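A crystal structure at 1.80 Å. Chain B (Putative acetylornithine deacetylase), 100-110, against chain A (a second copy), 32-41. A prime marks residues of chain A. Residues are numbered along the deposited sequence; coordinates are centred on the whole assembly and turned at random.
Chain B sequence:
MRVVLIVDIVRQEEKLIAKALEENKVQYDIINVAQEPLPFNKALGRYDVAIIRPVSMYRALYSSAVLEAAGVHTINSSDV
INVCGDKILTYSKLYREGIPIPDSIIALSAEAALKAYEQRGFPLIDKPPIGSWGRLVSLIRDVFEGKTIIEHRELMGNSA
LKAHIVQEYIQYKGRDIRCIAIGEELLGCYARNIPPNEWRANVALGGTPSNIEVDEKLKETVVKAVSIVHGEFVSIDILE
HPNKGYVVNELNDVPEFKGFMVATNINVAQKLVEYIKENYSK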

ATOM      1  N   PRO B 100      -2.318  -4.077 -35.149  1.00 20.16           N
ATOM      2  CA  PRO B 100      -3.646  -4.176 -34.547  1.00 18.73           C
ATOM      3  C   PRO B 100      -3.507  -4.528 -33.072  1.00 16.63           C
ATOM      4  O   PRO B 100      -2.672  -5.367 -32.704  1.00 15.64           O
ATOM      5  CB  PRO B 100      -4.294  -5.327 -35.341  1.00 19.65           C
ATOM      6  CG  PRO B 100      -3.121  -6.178 -35.706  1.00 21.43           C
ATOM      7  CD  PRO B 100      -2.073  -5.173 -36.103  1.00 20.95           C
ATOM      8  N   ILE B 101      -4.257  -3.807 -32.241  1.00 15.14           N
ATOM      9  CA  ILE B 101      -4.266  -4.018 -30.797  1.00 14.58           C
ATOM     10  C   ILE B 101      -5.716  -4.088 -30.408  1.00 13.49           C
ATOM     11  O   ILE B 101      -6.596  -3.676 -31.174  1.00 13.33           O
ATOM     12  CB  ILE B 101      -3.541  -2.835 -30.034  1.00 14.37           C
ATOM     13  CG1 ILE B 101      -4.327  -1.520 -30.222  1.00 14.71           C
ATOM     14  CG2 ILE B 101      -2.049  -2.778 -30.456  1.00 13.49           C
ATOM     15  CD1 ILE B 101      -3.903  -0.338 -29.304  1.00 15.64           C
ATOM     16  N   PRO B 102      -6.020  -4.617 -29.212  1.00 14.08           N
ATOM     17  CA  PRO B 102      -7.450  -4.602 -28.900  1.00 14.42           C
ATOM     18  C   PRO B 102      -7.996  -3.180 -28.829  1.00 14.92           C
ATOM     19  O   PRO B 102      -7.282  -2.263 -28.418  1.00 15.05           O
ATOM     20  CB  PRO B 102      -7.519  -5.240 -27.504  1.00 13.93           C
ATOM     21  CG  PRO B 102      -6.233  -6.030 -27.382  1.00 14.70           C
ATOM     22  CD  PRO B 102      -5.208  -5.205 -28.140  1.00 14.22           C
ATOM     23  N   ASP B 103      -9.245  -2.984 -29.243  1.00 15.98           N
ATOM     24  CA  ASP B 103      -9.854  -1.644 -29.152  1.00 16.72           C
ATOM     25  C   ASP B 103      -9.839  -1.196 -27.700  1.00 16.86           C
ATOM     26  O   ASP B 103     -10.421  -1.873 -26.864  1.00 16.70           O
ATOM     27  CB  ASP B 103     -11.285  -1.694 -29.663  1.00 17.30           C
ATOM     28  CG  ASP B 103     -11.365  -1.783 -31.174  1.00 21.32           C
ATOM     29  OD1 ASP B 103     -10.339  -1.574 -31.856  1.00 25.11           O
ATOM     30  OD2 ASP B 103     -12.476  -2.029 -31.679  1.00 26.33           O
ATOM     31  N   SER B 104      -9.167  -0.085 -27.386  1.00 16.36           N
ATOM     32  CA  SER B 104      -8.873   0.203 -25.968  1.00 16.41           C
ATOM     33  C   SER B 104      -9.165   1.644 -25.626  1.00 16.20           C
ATOM     34  O   SER B 104      -9.047   2.507 -26.476  1.00 17.18           O
ATOM     35  CB  SER B 104      -7.412  -0.048 -25.642  1.00 16.52           C
ATOM     36  OG  SER B 104      -7.033  -1.370 -25.899  1.00 17.45           O
ATOM     37  N   ILE B 105      -9.551   1.881 -24.374  1.00 15.68           N
ATOM     38  CA  ILE B 105      -9.763   3.229 -23.861  1.00 16.83           C
ATOM     39  C   ILE B 105      -9.027   3.300 -22.523  1.00 16.61           C
ATOM     40  O   ILE B 105      -9.057   2.347 -21.748  1.00 16.07           O
ATOM     41  CB  ILE B 105     -11.255   3.529 -23.621  1.00 17.21           C
ATOM     42  CG1 ILE B 105     -12.073   3.348 -24.896  1.00 19.46           C
ATOM     43  CG2 ILE B 105     -11.449   4.965 -23.093  1.00 19.82           C
ATOM     44  CD1 ILE B 105     -13.598   3.434 -24.649  1.00 25.63           C
ATOM     45  N   ILE B 106      -8.342   4.408 -22.276  1.00 15.88           N
ATOM     46  CA  ILE B 106      -7.579   4.565 -21.044  1.00 15.87           C
ATOM     47  C   ILE B 106      -8.331   5.465 -20.080  1.00 15.77           C
ATOM     48  O   ILE B 106      -8.800   6.535 -20.465  1.00 15.92           O
ATOM     49  CB  ILE B 106      -6.173   5.133 -21.341  1.00 16.47           C
ATOM     50  CG1 ILE B 106      -5.447   4.209 -22.315  1.00 17.47           C
ATOM     51  CG2 ILE B 106      -5.355   5.335 -20.047  1.00 15.86           C
ATOM     52  CD1 ILE B 106      -5.494   2.686 -21.960  1.00 15.22           C
ATOM     53  N   ALA B 107      -8.442   5.009 -18.834  1.00 15.77           N
ATOM     54  CA  ALA B 107      -9.163   5.737 -17.804  1.00 16.35           C
ATOM     55  C   ALA B 107      -8.243   5.937 -16.602  1.00 16.39           C
ATOM     56  O   ALA B 107      -7.750   4.963 -16.012  1.00 16.24           O
ATOM     57  CB  ALA B 107     -10.404   4.944 -17.392  1.00 16.16           C
ATOM     58  N   LEU B 108      -8.018   7.198 -16.231  1.00 15.74           N
ATOM     59  CA  LEU B 108      -7.004   7.499 -15.221  1.00 16.23           C
ATOM     60  C   LEU B 108      -7.571   7.919 -13.870  1.00 17.13           C
ATOM     61  O   LEU B 108      -6.882   8.583 -13.074  1.00 17.63           O
ATOM     62  CB  LEU B 108      -6.009   8.540 -15.746  1.00 16.10           C
ATOM     63  CG  LEU B 108      -5.354   8.146 -17.077  1.00 14.00           C
ATOM     64  CD1 LEU B 108      -4.578   9.311 -17.662  1.00 15.80           C
ATOM     65  CD2 LEU B 108      -4.414   6.895 -16.944  1.00 13.48           C
ATOM     66  N   SER B 109      -8.816   7.536 -13.621  1.00 17.04           N
ATOM     67  CA  SER B 109      -9.465   7.752 -12.324  1.00 17.62           C
ATOM     68  C   SER B 109     -10.677   6.838 -12.237  1.00 16.61           C
ATOM     69  O   SER B 109     -11.119   6.309 -13.231  1.00 15.53           O
ATOM     70  CB  SER B 109      -9.908   9.224 -12.172  1.00 17.91           C
ATOM     71  OG  SER B 109     -10.969   9.520 -13.071  1.00 18.86           O
ATOM     72  N   ALA B 110     -11.234   6.664 -11.029  1.00 16.80           N
ATOM     73  CA  ALA B 110     -12.478   5.915 -10.880  1.00 16.52           C
ATOM     74  C   ALA B 110     -13.611   6.516 -11.702  1.00 16.99           C
ATOM     75  O   ALA B 110     -14.422   5.794 -12.314  1.00 16.94           O
ATOM     76  CB  ALA B 110     -12.874   5.858  -9.374  1.00 16.23           C
TER
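Chain A, residues 32-41: NVAQEPLPFN

Chain A 32-41 runs antiparallel to chain B 100-110, and the two meet edge to edge as a short antiparallel pairing. Three backbone hydrogen bonds hold it. Ile106 and Leu38′ form a hydrogen-bonded pair, CA to CA 5.1 Å: Ile106 N donates to Leu38′ O at 2.8 Å, and Leu38′ N donates to Ile106 O at 2.7 Å. Both are nearly straight. Two residues on, Phe40′ N donates to Ser104 O at 3.0 Å. Ile105 and Pro39′ face each other between these bonds as a non-hydrogen-bonded pair, CA to CA 4.2 Å. Proline has no amide hydrogen, and this pairing with Ile105 needs none.

The shortest polar contact lies beyond the strands. Ser109 OG donates to Ala34′ O at 2.5 Å. Ser109 is also the N-cap of the helix that follows.

Water continues the pairing at both ends. Water 1 accepts from Leu108 N (2.8 Å) and donates to Val33′ O and Glu36′ O (2.8 Å each). Water 2 accepts from Ser104 N (2.9 Å) and lies 2.8 Å from Phe40′ O.

Chain A is extended from Glu36′ to Pro39′. Before that it turns, with Gln35′ N and Glu36′ N both donating to Asn32′ O at 2.9 Å. This turn sits by Leu108 and Ser109.

Side chains pack on both faces of the sheet. Ile105 and Pro39′ share one face, where Ile105 CG2 lies 3.7 Å from Pro37′ CB. Ile106 and Leu38′ point to the other. Ile106 CG1 lies 3.7 Å from Phe40′ CE1. Ser104 CB lies 4.0 Å from Phe40′ CD1, and Ile101 CD1 lies 4.5 Å from Phe40′ CG. All three approach the ring obliquely. Phe40′ loses the most area here, 91 Å² of the 574 Å² buried in total. Near the turn, Leu108 CD1 is 4.1 Å from Val33′ CB.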

ATOM      1  N   ASN A  32      -9.583  17.331 -18.752  1.00 18.20           N
ATOM      2  CA  ASN A  32      -9.210  16.901 -17.406  1.00 18.19           C
ATOM      3  C   ASN A  32      -9.184  15.355 -17.403  1.00 18.35           C
ATOM      4  O   ASN A  32     -10.246  14.698 -17.406  1.00 18.57           O
ATOM      5  CB  ASN A  32     -10.163  17.461 -16.352  1.00 18.18           C
ATOM      6  CG  ASN A  32      -9.643  17.267 -14.929  1.00 18.56           C
ATOM      7  OD1 ASN A  32      -9.486  18.225 -14.167  1.00 20.11           O
ATOM      8  ND2 ASN A  32      -9.353  16.041 -14.580  1.00 17.83           N
ATOM      9  N   VAL A  33      -7.975  14.794 -17.403  1.00 17.68           N
ATOM     10  CA  VAL A  33      -7.805  13.323 -17.439  1.00 17.94           C
ATOM     11  C   VAL A  33      -8.018  12.635 -16.091  1.00 19.25           C
ATOM     12  O   VAL A  33      -7.847  11.410 -15.985  1.00 20.75           O
ATOM     13  CB  VAL A  33      -6.446  12.926 -18.012  1.00 18.21           C
ATOM     14  CG1 VAL A  33      -6.366  13.358 -19.484  1.00 18.30           C
ATOM     15  CG2 VAL A  33      -5.297  13.528 -17.164  1.00 17.27           C
ATOM     16  N   ALA A  34      -8.344  13.399 -15.053  1.00 19.22           N
ATOM     17  CA  ALA A  34      -8.901  12.774 -13.840  1.00 20.64           C
ATOM     18  C   ALA A  34     -10.429  12.585 -13.964  1.00 21.18           C
ATOM     19  O   ALA A  34     -11.079  12.038 -13.058  1.00 21.99           O
ATOM     20  CB  ALA A  34      -8.571  13.578 -12.601  1.00 21.16           C
ATOM     21  N   GLN A  35     -11.001  13.103 -15.043  1.00 21.26           N
ATOM     22  CA  GLN A  35     -12.439  13.040 -15.257  1.00 22.87           C
ATOM     23  C   GLN A  35     -12.838  12.330 -16.555  1.00 22.41           C
ATOM     24  O   GLN A  35     -13.848  11.629 -16.591  1.00 23.16           O
ATOM     25  CB  GLN A  35     -13.051  14.445 -15.170  1.00 23.58           C
ATOM     26  CG  GLN A  35     -12.674  15.174 -13.865  1.00 25.76           C
ATOM     27  CD  GLN A  35     -13.134  16.616 -13.790  1.00 30.96           C
ATOM     28  OE1 GLN A  35     -13.033  17.238 -12.730  1.00 33.00           O
ATOM     29  NE2 GLN A  35     -13.628  17.163 -14.904  1.00 30.53           N
ATOM     30  N   GLU A  36     -12.055  12.500 -17.617  1.00 22.09           N
ATOM     31  CA  GLU A  36     -12.431  11.976 -18.936  1.00 21.59           C
ATOM     32  C   GLU A  36     -11.512  10.848 -19.374  1.00 20.74           C
ATOM     33  O   GLU A  36     -10.292  10.987 -19.272  1.00 20.49           O
ATOM     34  CB  GLU A  36     -12.390  13.075 -19.996  1.00 22.72           C
ATOM     35  CG  GLU A  36     -13.402  14.196 -19.766  1.00 26.88           C
ATOM     36  CD  GLU A  36     -14.826  13.705 -19.518  1.00 32.04           C
ATOM     37  OE1 GLU A  36     -15.467  14.217 -18.569  1.00 34.73           O
ATOM     38  OE2 GLU A  36     -15.309  12.806 -20.253  1.00 36.31           O
ATOM     39  N   PRO A  37     -12.090   9.734 -19.871  1.00 19.20           N
ATOM     40  CA  PRO A  37     -11.235   8.687 -20.419  1.00 19.23           C
ATOM     41  C   PRO A  37     -10.704   9.115 -21.787  1.00 18.86           C
ATOM     42  O   PRO A  37     -11.292  10.015 -22.412  1.00 18.65           O
ATOM     43  CB  PRO A  37     -12.188   7.494 -20.559  1.00 18.89           C
ATOM     44  CG  PRO A  37     -13.517   8.088 -20.737  1.00 18.77           C
ATOM     45  CD  PRO A  37     -13.491   9.293 -19.794  1.00 19.58           C
ATOM     46  N   LEU A  38      -9.584   8.515 -22.199  1.00 19.02           N
ATOM     47  CA  LEU A  38      -8.923   8.813 -23.483  1.00 20.60           C
ATOM     48  C   LEU A  38      -8.852   7.565 -24.363  1.00 20.56           C
ATOM     49  O   LEU A  38      -8.175   6.605 -24.005  1.00 19.80           O
ATOM     50  CB  LEU A  38      -7.503   9.301 -23.251  1.00 20.61           C
ATOM     51  CG  LEU A  38      -7.337  10.537 -22.370  1.00 23.67           C
ATOM     52  CD1 LEU A  38      -5.866  10.793 -22.187  1.00 27.67           C
ATOM     53  CD2 LEU A  38      -8.024  11.735 -22.990  1.00 24.06           C
ATOM     54  N   PRO A  39      -9.504   7.603 -25.539  1.00 21.79           N
ATOM     55  CA  PRO A  39      -9.518   6.462 -26.461  1.00 21.87           C
ATOM     56  C   PRO A  39      -8.229   6.317 -27.277  1.00 22.32           C
ATOM     57  O   PRO A  39      -7.624   7.322 -27.660  1.00 21.26           O
ATOM     58  CB  PRO A  39     -10.686   6.801 -27.401  1.00 22.77           C
ATOM     59  CG  PRO A  39     -10.736   8.286 -27.425  1.00 22.90           C
ATOM     60  CD  PRO A  39     -10.228   8.769 -26.085  1.00 22.11           C
ATOM     61  N   PHE A  40      -7.798   5.071 -27.507  1.00 22.57           N
ATOM     62  CA  PHE A  40      -6.732   4.781 -28.460  1.00 24.38           C
ATOM     63  C   PHE A  40      -7.393   4.727 -29.828  1.00 25.97           C
ATOM     64  O   PHE A  40      -7.808   3.663 -30.303  1.00 25.56           O
ATOM     65  CB  PHE A  40      -6.041   3.436 -28.169  1.00 24.54           C
ATOM     66  CG  PHE A  40      -4.814   3.544 -27.325  1.00 24.24           C
ATOM     67  CD1 PHE A  40      -4.767   2.958 -26.065  1.00 25.00           C
ATOM     68  CD2 PHE A  40      -3.677   4.217 -27.793  1.00 24.83           C
ATOM     69  CE1 PHE A  40      -3.608   3.036 -25.270  1.00 20.97           C
ATOM     70  CE2 PHE A  40      -2.534   4.301 -26.998  1.00 23.63           C
ATOM     71  CZ  PHE A  40      -2.507   3.707 -25.741  1.00 23.19           C
ATOM     72  N   ASN A  41      -7.521   5.895 -30.435  1.00 27.44           N
ATOM     73  CA  ASN A  41      -8.009   5.988 -31.801  1.00 29.59           C
ATOM     74  C   ASN A  41      -7.618   7.355 -32.348  1.00 30.38           C
ATOM     75  O   ASN A  41      -6.884   8.102 -31.694  1.00 30.87           O
ATOM     76  CB  ASN A  41      -9.516   5.717 -31.885  1.00 29.70           C
ATOM     77  CG  ASN A  41     -10.342   6.749 -31.165  1.00 30.39           C
ATOM     78  OD1 ASN A  41      -9.919   7.886 -30.968  1.00 30.95           O
ATOM     79  ND2 ASN A  41     -11.545   6.355 -30.767  1.00 33.82           N
TER
HETATM   80  O   HOH W   1      -8.568   9.436 -17.787  1.00 14.78           O
HETATM   81  O   HOH W   2      -7.700   0.944 -29.641  1.00 19.35           O